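Local coordinates for chromosomal replication initiator protein dnaA (Thermotoga maritima, PDB 2Z4S), which binds and hydrolyses ATP as an AAA+ protein and, as ATP-DnaA, probably assembles on the replication origin to start chromosome duplication, at residues A[166-171]-A[198-203]. Residues are numbered along the deposited sequence; the frame is centred on the assembly and turned at random.
Sequences ITSEKF and LLIDDV
The carboxylate of Asp201 is the flat group at the nucleotide-facing, C-terminal end of this strand pair, and its two oxygens are engaged differently. OD1 uses its anti lone pair to accept the N-H of Asp202 (2.8 Å from Asp202 N), while OD2 is hydrogen-bonded to Tyr165 OH and Thr144 OG1. Leu147 and Cys233 pack against the side chain. On the other side of the sheet, that of Ile200, lies the Phe171 ring, met edge-to-face by Tyr191 and packed against Val212 and Leu216 of helix 210-224.

Between these groups, strands 163-167 and 197-201 run parallel. Ile166 N donates to Leu199 O at 2.9 Å, nearly along the C=O axis, and Asp201 N returns a straighter bond to Ile166 O (3.0 Å, 166°). Branched Ile166 and Ile200 suit the extended backbone; side by side, they touch through their CG2 methyls, 3.9 Å from Ile166 CG2 to Ile200 CG2. Where the first strand turns into helix 168-182, Ser168 N donates in the carbonyl plane to Asp201 O, 3.2 Å away. Small Ser168 fits this turn: its OG, anti to the carbonyl carbon (chi1 -74°), lies by Val203 and the Ile200 CG2 methyl and may also bond to Asp201 O.

The hydrophobic strand ending in Asp201 and Asp202 matches a Walker B motif. Asp202 belongs to the magnesium site together with Thr144, so Asp201, hydrogen-bonded to Thr144 OG1 and to the backbone N of Asp202, is placed as a second-shell residue. These partners, if the hydroxyls donate, would be expected to stabilise the buried carboxylate as an anion, and magnesium should likewise keep Asp202 ionised.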
ATOM      1  N   ILE A 166       2.409   9.837  -0.180  1.00 51.79           N
ATOM      2  CA  ILE A 166       2.633  10.348   1.158  1.00 52.25           C
ATOM      3  C   ILE A 166       1.987   9.452   2.187  1.00 53.55           C
ATOM      4  O   ILE A 166       1.306   8.488   1.852  1.00 53.97           O
ATOM      5  CB  ILE A 166       2.041  11.773   1.292  1.00 48.74           C
ATOM      6  CG1 ILE A 166       3.039  12.678   1.996  1.00 49.87           C
ATOM      7  CG2 ILE A 166       0.715  11.744   2.034  1.00 46.84           C
ATOM      8  CD1 ILE A 166       4.140  13.206   1.076  1.00 51.94           C
ATOM      9  N   THR A 167       2.197   9.784   3.449  1.00 59.17           N
ATOM     10  CA  THR A 167       1.601   9.016   4.522  1.00 60.10           C
ATOM     11  C   THR A 167       0.719   9.928   5.340  1.00 61.72           C
ATOM     12  O   THR A 167       1.093  11.062   5.629  1.00 62.52           O
ATOM     13  CB  THR A 167       2.662   8.417   5.421  1.00 50.12           C
ATOM     14  OG1 THR A 167       3.217   7.268   4.780  1.00 48.76           O
ATOM     15  CG2 THR A 167       2.067   8.017   6.742  1.00 51.42           C
ATOM     16  N   SER A 168      -0.461   9.439   5.702  1.00 55.52           N
ATOM     17  CA  SER A 168      -1.368  10.239   6.503  1.00 57.11           C
ATOM     18  C   SER A 168      -0.561  10.811   7.645  1.00 57.03           C
ATOM     19  O   SER A 168      -0.696  11.980   7.981  1.00 56.60           O
ATOM     20  CB  SER A 168      -2.515   9.388   7.033  1.00 85.76           C
ATOM     21  OG  SER A 168      -3.432   9.093   5.990  1.00 90.05           O
ATOM     22  N   GLU A 169       0.299   9.985   8.230  1.00 65.60           N
ATOM     23  CA  GLU A 169       1.135  10.460   9.316  1.00 66.12           C
ATOM     24  C   GLU A 169       1.990  11.633   8.850  1.00 66.07           C
ATOM     25  O   GLU A 169       2.053  12.657   9.528  1.00 66.24           O
ATOM     26  CB  GLU A 169       2.055   9.361   9.845  1.00 61.92           C
ATOM     27  CG  GLU A 169       2.883   9.845  11.021  1.00 63.20           C
ATOM     28  CD  GLU A 169       3.911   8.845  11.499  1.00 65.44           C
ATOM     29  OE1 GLU A 169       3.569   7.656  11.674  1.00 65.93           O
ATOM     30  OE2 GLU A 169       5.069   9.258  11.715  1.00 66.88           O
ATOM     31  N   LYS A 170       2.654  11.499   7.703  1.00 65.11           N
ATOM     32  CA  LYS A 170       3.474  12.608   7.241  1.00 63.50           C
ATOM     33  C   LYS A 170       2.598  13.813   6.976  1.00 63.45           C
ATOM     34  O   LYS A 170       3.024  14.946   7.154  1.00 63.85           O
ATOM     35  CB  LYS A 170       4.259  12.275   5.978  1.00 52.45           C
ATOM     36  CG  LYS A 170       5.087  13.472   5.557  1.00 52.00           C
ATOM     37  CD  LYS A 170       6.157  13.149   4.553  1.00 54.85           C
ATOM     38  CE  LYS A 170       7.157  14.301   4.442  1.00 56.13           C
ATOM     39  NZ  LYS A 170       8.050  14.411   5.641  1.00 55.54           N
ATOM     40  N   PHE A 171       1.370  13.574   6.538  1.00 65.52           N
ATOM     41  CA  PHE A 171       0.468  14.679   6.282  1.00 65.82           C
ATOM     42  C   PHE A 171       0.280  15.361   7.637  1.00 66.94           C
ATOM     43  O   PHE A 171       0.223  16.584   7.727  1.00 67.80           O
ATOM     44  CB  PHE A 171      -0.866  14.160   5.759  1.00 55.76           C
ATOM     45  CG  PHE A 171      -1.692  15.198   5.067  1.00 54.09           C
ATOM     46  CD1 PHE A 171      -1.292  15.718   3.843  1.00 54.49           C
ATOM     47  CD2 PHE A 171      -2.886  15.636   5.621  1.00 53.15           C
ATOM     48  CE1 PHE A 171      -2.077  16.659   3.176  1.00 54.84           C
ATOM     49  CE2 PHE A 171      -3.678  16.573   4.961  1.00 54.10           C
ATOM     50  CZ  PHE A 171      -3.275  17.085   3.738  1.00 53.66           C
ATOM     51  N   LEU A 198      -2.294  12.562  -6.050  1.00 63.81           N
ATOM     52  CA  LEU A 198      -1.910  12.491  -4.645  1.00 60.72           C
ATOM     53  C   LEU A 198      -2.304  11.111  -4.108  1.00 59.27           C
ATOM     54  O   LEU A 198      -3.474  10.727  -4.148  1.00 59.63           O
ATOM     55  CB  LEU A 198      -2.635  13.628  -3.900  1.00 55.31           C
ATOM     56  CG  LEU A 198      -2.513  13.993  -2.414  1.00 55.92           C
ATOM     57  CD1 LEU A 198      -3.680  13.426  -1.639  1.00 54.70           C
ATOM     58  CD2 LEU A 198      -1.190  13.520  -1.864  1.00 55.11           C
ATOM     59  N   LEU A 199      -1.320  10.356  -3.631  1.00 49.25           N
ATOM     60  CA  LEU A 199      -1.584   9.023  -3.102  1.00 48.73           C
ATOM     61  C   LEU A 199      -1.365   9.090  -1.604  1.00 48.62           C
ATOM     62  O   LEU A 199      -0.274   9.451  -1.185  1.00 50.71           O
ATOM     63  CB  LEU A 199      -0.597   8.033  -3.716  1.00 50.35           C
ATOM     64  CG  LEU A 199      -0.364   8.187  -5.223  1.00 50.62           C
ATOM     65  CD1 LEU A 199       0.974   7.589  -5.595  1.00 50.76           C
ATOM     66  CD2 LEU A 199      -1.495   7.534  -6.001  1.00 50.25           C
ATOM     67  N   ILE A 200      -2.368   8.754  -0.793  1.00 41.90           N
ATOM     68  CA  ILE A 200      -2.195   8.818   0.665  1.00 42.38           C
ATOM     69  C   ILE A 200      -2.336   7.451   1.304  1.00 42.61           C
ATOM     70  O   ILE A 200      -3.395   6.831   1.209  1.00 42.88           O
ATOM     71  CB  ILE A 200      -3.238   9.716   1.342  1.00 56.72           C
ATOM     72  CG1 ILE A 200      -3.507  10.966   0.504  1.00 56.85           C
ATOM     73  CG2 ILE A 200      -2.745  10.100   2.730  1.00 55.48           C
ATOM     74  CD1 ILE A 200      -4.819  11.658   0.871  1.00 54.98           C
ATOM     75  N   ASP A 201      -1.288   7.000   1.987  1.00 51.66           N
ATOM     76  CA  ASP A 201      -1.302   5.677   2.611  1.00 52.65           C
ATOM     77  C   ASP A 201      -1.770   5.705   4.059  1.00 53.24           C
ATOM     78  O   ASP A 201      -1.766   6.750   4.700  1.00 54.18           O
ATOM     79  CB  ASP A 201       0.097   5.056   2.546  1.00 51.61           C
ATOM     80  CG  ASP A 201       0.076   3.552   2.254  1.00 52.25           C
ATOM     81  OD1 ASP A 201      -0.841   2.831   2.712  1.00 51.07           O
ATOM     82  OD2 ASP A 201       1.014   3.090   1.570  1.00 50.80           O
ATOM     83  N   ASP A 202      -2.161   4.537   4.559  1.00 59.62           N
ATOM     84  CA  ASP A 202      -2.640   4.358   5.924  1.00 59.11           C
ATOM     85  C   ASP A 202      -3.307   5.583   6.489  1.00 59.20           C
ATOM     86  O   ASP A 202      -2.671   6.365   7.184  1.00 60.83           O
ATOM     87  CB  ASP A 202      -1.496   3.966   6.838  1.00 54.42           C
ATOM     88  CG  ASP A 202      -0.901   2.638   6.472  1.00 57.27           C
ATOM     89  OD1 ASP A 202      -1.501   1.591   6.810  1.00 58.16           O
ATOM     90  OD2 ASP A 202       0.173   2.642   5.832  1.00 59.80           O
ATOM     91  N   VAL A 203      -4.596   5.743   6.214  1.00 48.02           N
ATOM     92  CA  VAL A 203      -5.317   6.901   6.701  1.00 46.17           C
ATOM     93  C   VAL A 203      -5.995   6.654   8.046  1.00 47.11           C
ATOM     94  O   VAL A 203      -6.771   7.479   8.503  1.00 48.20           O
ATOM     95  CB  VAL A 203      -6.361   7.364   5.662  1.00 38.28           C
ATOM     96  CG1 VAL A 203      -7.677   6.647   5.877  1.00 37.72           C
ATOM     97  CG2 VAL A 203      -6.519   8.863   5.724  1.00 37.55           C
TER